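Local coordinates for protein DNA methyltransferase (Nicotiana tabacum, PDB 4ONQ) that probably methylates cytosine at carbon 5 in DNA, this chain being the catalytic domain of a plant de novo DNA methyltransferase of the DRM type, at residues L186-N191 / F211-V216. The protein carries 5 engineered substitutions. Residues are numbered along the deposited sequence; the frame is centred on the assembly and turned at random.
Sequences LGFPKN and FQVDTV. With SFG (sinefungin), chain C.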
loop_
_atom_site.group_PDB
_atom_site.type_symbol
_atom_site.label_atom_id
_atom_site.label_comp_id
_atom_site.label_asym_id
_atom_site.label_seq_id
_atom_site.Cartn_x
_atom_site.Cartn_y
_atom_site.Cartn_z
ATOM N N LEU A 186 6.720 3.596 -2.768
ATOM C CA LEU A 186 5.429 2.917 -2.730
ATOM C C LEU A 186 5.049 2.217 -4.039
ATOM O O LEU A 186 4.049 1.509 -4.090
ATOM C CB LEU A 186 4.329 3.889 -2.308
ATOM C CG LEU A 186 4.465 4.366 -0.859
ATOM C CD1 LEU A 186 3.500 5.491 -0.574
ATOM C CD2 LEU A 186 4.242 3.200 0.104
ATOM N N GLY A 187 5.844 2.411 -5.090
ATOM C CA GLY A 187 5.596 1.745 -6.359
ATOM C C GLY A 187 4.718 2.526 -7.325
ATOM O O GLY A 187 4.188 1.971 -8.285
ATOM N N PHE A 188 4.559 3.819 -7.071
ATOM C CA PHE A 188 3.756 4.668 -7.941
ATOM C C PHE A 188 4.611 5.297 -9.027
ATOM O O PHE A 188 5.804 5.523 -8.833
ATOM C CB PHE A 188 3.032 5.745 -7.126
ATOM C CG PHE A 188 1.856 5.221 -6.350
ATOM C CD1 PHE A 188 0.622 5.052 -6.965
ATOM C CD2 PHE A 188 1.984 4.878 -5.010
ATOM C CE1 PHE A 188 -0.466 4.563 -6.248
ATOM C CE2 PHE A 188 0.907 4.387 -4.294
ATOM C CZ PHE A 188 -0.320 4.233 -4.911
ATOM N N PRO A 189 4.004 5.564 -10.192
ATOM C CA PRO A 189 4.758 6.254 -11.241
ATOM C C PRO A 189 5.094 7.668 -10.800
ATOM O O PRO A 189 4.355 8.265 -10.021
ATOM C CB PRO A 189 3.783 6.279 -12.418
ATOM C CG PRO A 189 2.427 6.170 -11.790
ATOM C CD PRO A 189 2.611 5.298 -10.587
ATOM N N LYS A 190 6.209 8.193 -11.279
ATOM C CA LYS A 190 6.644 9.516 -10.865
ATOM C C LYS A 190 5.679 10.601 -11.333
ATOM O O LYS A 190 5.237 10.593 -12.488
ATOM C CB LYS A 190 8.052 9.811 -11.368
ATOM C CG LYS A 190 8.524 11.192 -10.983
ATOM C CD LYS A 190 9.987 11.395 -11.260
ATOM C CE LYS A 190 10.412 12.783 -10.834
ATOM N NZ LYS A 190 11.894 12.918 -10.812
ATOM N N ASN A 191 5.388 11.523 -10.414
ATOM C CA ASN A 191 4.462 12.642 -10.610
ATOM C C ASN A 191 3.000 12.226 -10.498
ATOM O O ASN A 191 2.097 13.007 -10.796
ATOM C CB ASN A 191 4.725 13.410 -11.917
ATOM C CG ASN A 191 6.044 14.171 -11.898
ATOM O OD1 ASN A 191 6.609 14.437 -10.838
ATOM N ND2 ASN A 191 6.535 14.525 -13.076
ATOM N N PHE A 211 -1.444 1.963 -0.466
ATOM C CA PHE A 211 -0.884 0.616 -0.561
ATOM C C PHE A 211 0.582 0.728 -0.940
ATOM O O PHE A 211 0.988 1.704 -1.567
ATOM C CB PHE A 211 -1.553 -0.172 -1.686
ATOM C CG PHE A 211 -2.935 -0.644 -1.382
ATOM C CD1 PHE A 211 -3.293 -1.027 -0.108
ATOM C CD2 PHE A 211 -3.880 -0.731 -2.395
ATOM C CE1 PHE A 211 -4.574 -1.482 0.157
ATOM C CE2 PHE A 211 -5.162 -1.175 -2.138
ATOM C CZ PHE A 211 -5.508 -1.554 -0.858
ATOM N N GLN A 212 1.378 -0.271 -0.582
ATOM C CA GLN A 212 2.662 -0.444 -1.241
ATOM C C GLN A 212 2.356 -1.288 -2.470
ATOM O O GLN A 212 1.935 -2.434 -2.350
ATOM C CB GLN A 212 3.670 -1.138 -0.326
ATOM C CG GLN A 212 5.130 -0.876 -0.688
ATOM C CD GLN A 212 5.549 -1.547 -1.982
ATOM O OE1 GLN A 212 5.185 -2.692 -2.242
ATOM N NE2 GLN A 212 6.317 -0.834 -2.803
ATOM N N VAL A 213 2.538 -0.710 -3.652
ATOM C CA VAL A 213 2.087 -1.332 -4.896
ATOM C C VAL A 213 2.729 -2.689 -5.250
ATOM O O VAL A 213 2.050 -3.578 -5.763
ATOM C CB VAL A 213 2.204 -0.336 -6.079
ATOM C CG1 VAL A 213 1.857 -1.005 -7.392
ATOM C CG2 VAL A 213 1.297 0.873 -5.837
ATOM N N ASP A 214 4.021 -2.858 -4.977
ATOM C CA ASP A 214 4.710 -4.108 -5.322
ATOM C C ASP A 214 4.161 -5.294 -4.514
ATOM O O ASP A 214 4.010 -6.407 -5.035
ATOM C CB ASP A 214 6.227 -3.987 -5.104
ATOM C CG ASP A 214 6.852 -2.828 -5.871
ATOM O OD1 ASP A 214 7.164 -2.999 -7.067
ATOM O OD2 ASP A 214 7.056 -1.749 -5.270
ATOM N N THR A 215 3.860 -5.037 -3.244
ATOM C CA THR A 215 3.315 -6.039 -2.330
ATOM C C THR A 215 1.935 -6.511 -2.804
ATOM O O THR A 215 1.682 -7.713 -3.040
ATOM C CB THR A 215 3.187 -5.442 -0.892
ATOM O OG1 THR A 215 4.421 -4.822 -0.513
ATOM C CG2 THR A 215 2.834 -6.511 0.129
ATOM N N VAL A 216 1.043 -5.539 -2.953
ATOM C CA VAL A 216 -0.308 -5.802 -3.410
ATOM C C VAL A 216 -0.305 -6.514 -4.762
ATOM O O VAL A 216 -1.067 -7.454 -4.976
ATOM C CB VAL A 216 -1.114 -4.506 -3.513
ATOM C CG1 VAL A 216 -2.486 -4.782 -4.107
ATOM C CG2 VAL A 216 -1.231 -3.855 -2.146
HETATM N N SFG C . -6.100 2.517 -0.729
HETATM C CA SFG C . -5.627 3.912 -0.786
HETATM C C SFG C . -4.366 3.912 -1.648
HETATM O O SFG C . -3.890 2.808 -1.982
HETATM O OXT SFG C . -3.949 5.032 -2.014
HETATM C CB SFG C . -5.393 4.404 0.653
HETATM C CG SFG C . -6.798 4.443 1.249
HETATM C CD SFG C . -7.041 4.843 2.720
HETATM N NE SFG C . -6.419 3.925 3.677
HETATM C "C5'" SFG C . -8.581 4.850 2.751
HETATM C "C4'" SFG C . -8.796 6.014 1.748
HETATM O "O4'" SFG C . -10.006 6.207 2.616
HETATM C "C3'" SFG C . -8.570 7.519 1.792
HETATM O "O3'" SFG C . -8.907 8.123 0.554
HETATM C "C2'" SFG C . -9.445 7.965 2.896
HETATM O "O2'" SFG C . -9.535 9.394 2.883
HETATM C "C1'" SFG C . -10.669 7.387 2.140
HETATM N N9 SFG C . -11.905 7.625 2.926
HETATM C C8 SFG C . -12.075 8.118 4.141
HETATM N N7 SFG C . -13.376 8.094 4.422
HETATM C C5 SFG C . -14.021 7.559 3.385
HETATM C C6 SFG C . -15.318 7.314 3.163
HETATM N N6 SFG C . -16.164 7.650 4.133
HETATM N N1 SFG C . -15.760 6.760 2.027
HETATM C C2 SFG C . -14.826 6.430 1.044
HETATM N N3 SFG C . -13.478 6.697 1.301
HETATM C C4 SFG C . -13.102 7.232 2.476
#
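Leu186 and Val213 join the C-terminus of one helix to the first turn of another: helix 179-186 runs into a Schellman motif at Gly187, and the carbonyl of Leu186, just before that glycine, meets the start of helix 213-220, for which Gln212 is the N-cap. Val213 N donates to Leu186 O over 2.7 Å in a nearly straight bond (165°). A side chain at Gly187 would run into Val213 CB and, given the positive phi, into the carbonyl O of Leu186, so glycine lets the two backbones close up. Val213 holds its CG2 branch anti to its own carbonyl carbon, and this methyl lies over one face of the Phe188 ring, 3.9 Å from the centroid, as a CH-pi contact. Val245 of helix 242-249 touches both side chains. Leu186 instead brings CD2 to 4.0 Å from Phe211 O. Phe211, just before the N-cap, reaches the sinefungin pocket, consistent with the S-adenosylmethionine site of class I-like methyltransferases: its N donates to the carboxylate O at 3.0 Å while the ligand's amino N sits over the centre of its ring. Gln212, bent at chi2 (-70°), uses both ends of its amide: OE1 accepts from Thr215 N and OG1, while NE2 donates to Asp214 OD2 and to Leu185 O, tying the cap to the end of helix 179-186. An alanine in place of Gln212 would probably leave Thr215 N without its cap and Asp214 OD2 without its amide donor. That donor, Gln212 NE2, meets the anti lone pair of Asp214 OD2 at 2.7 Å.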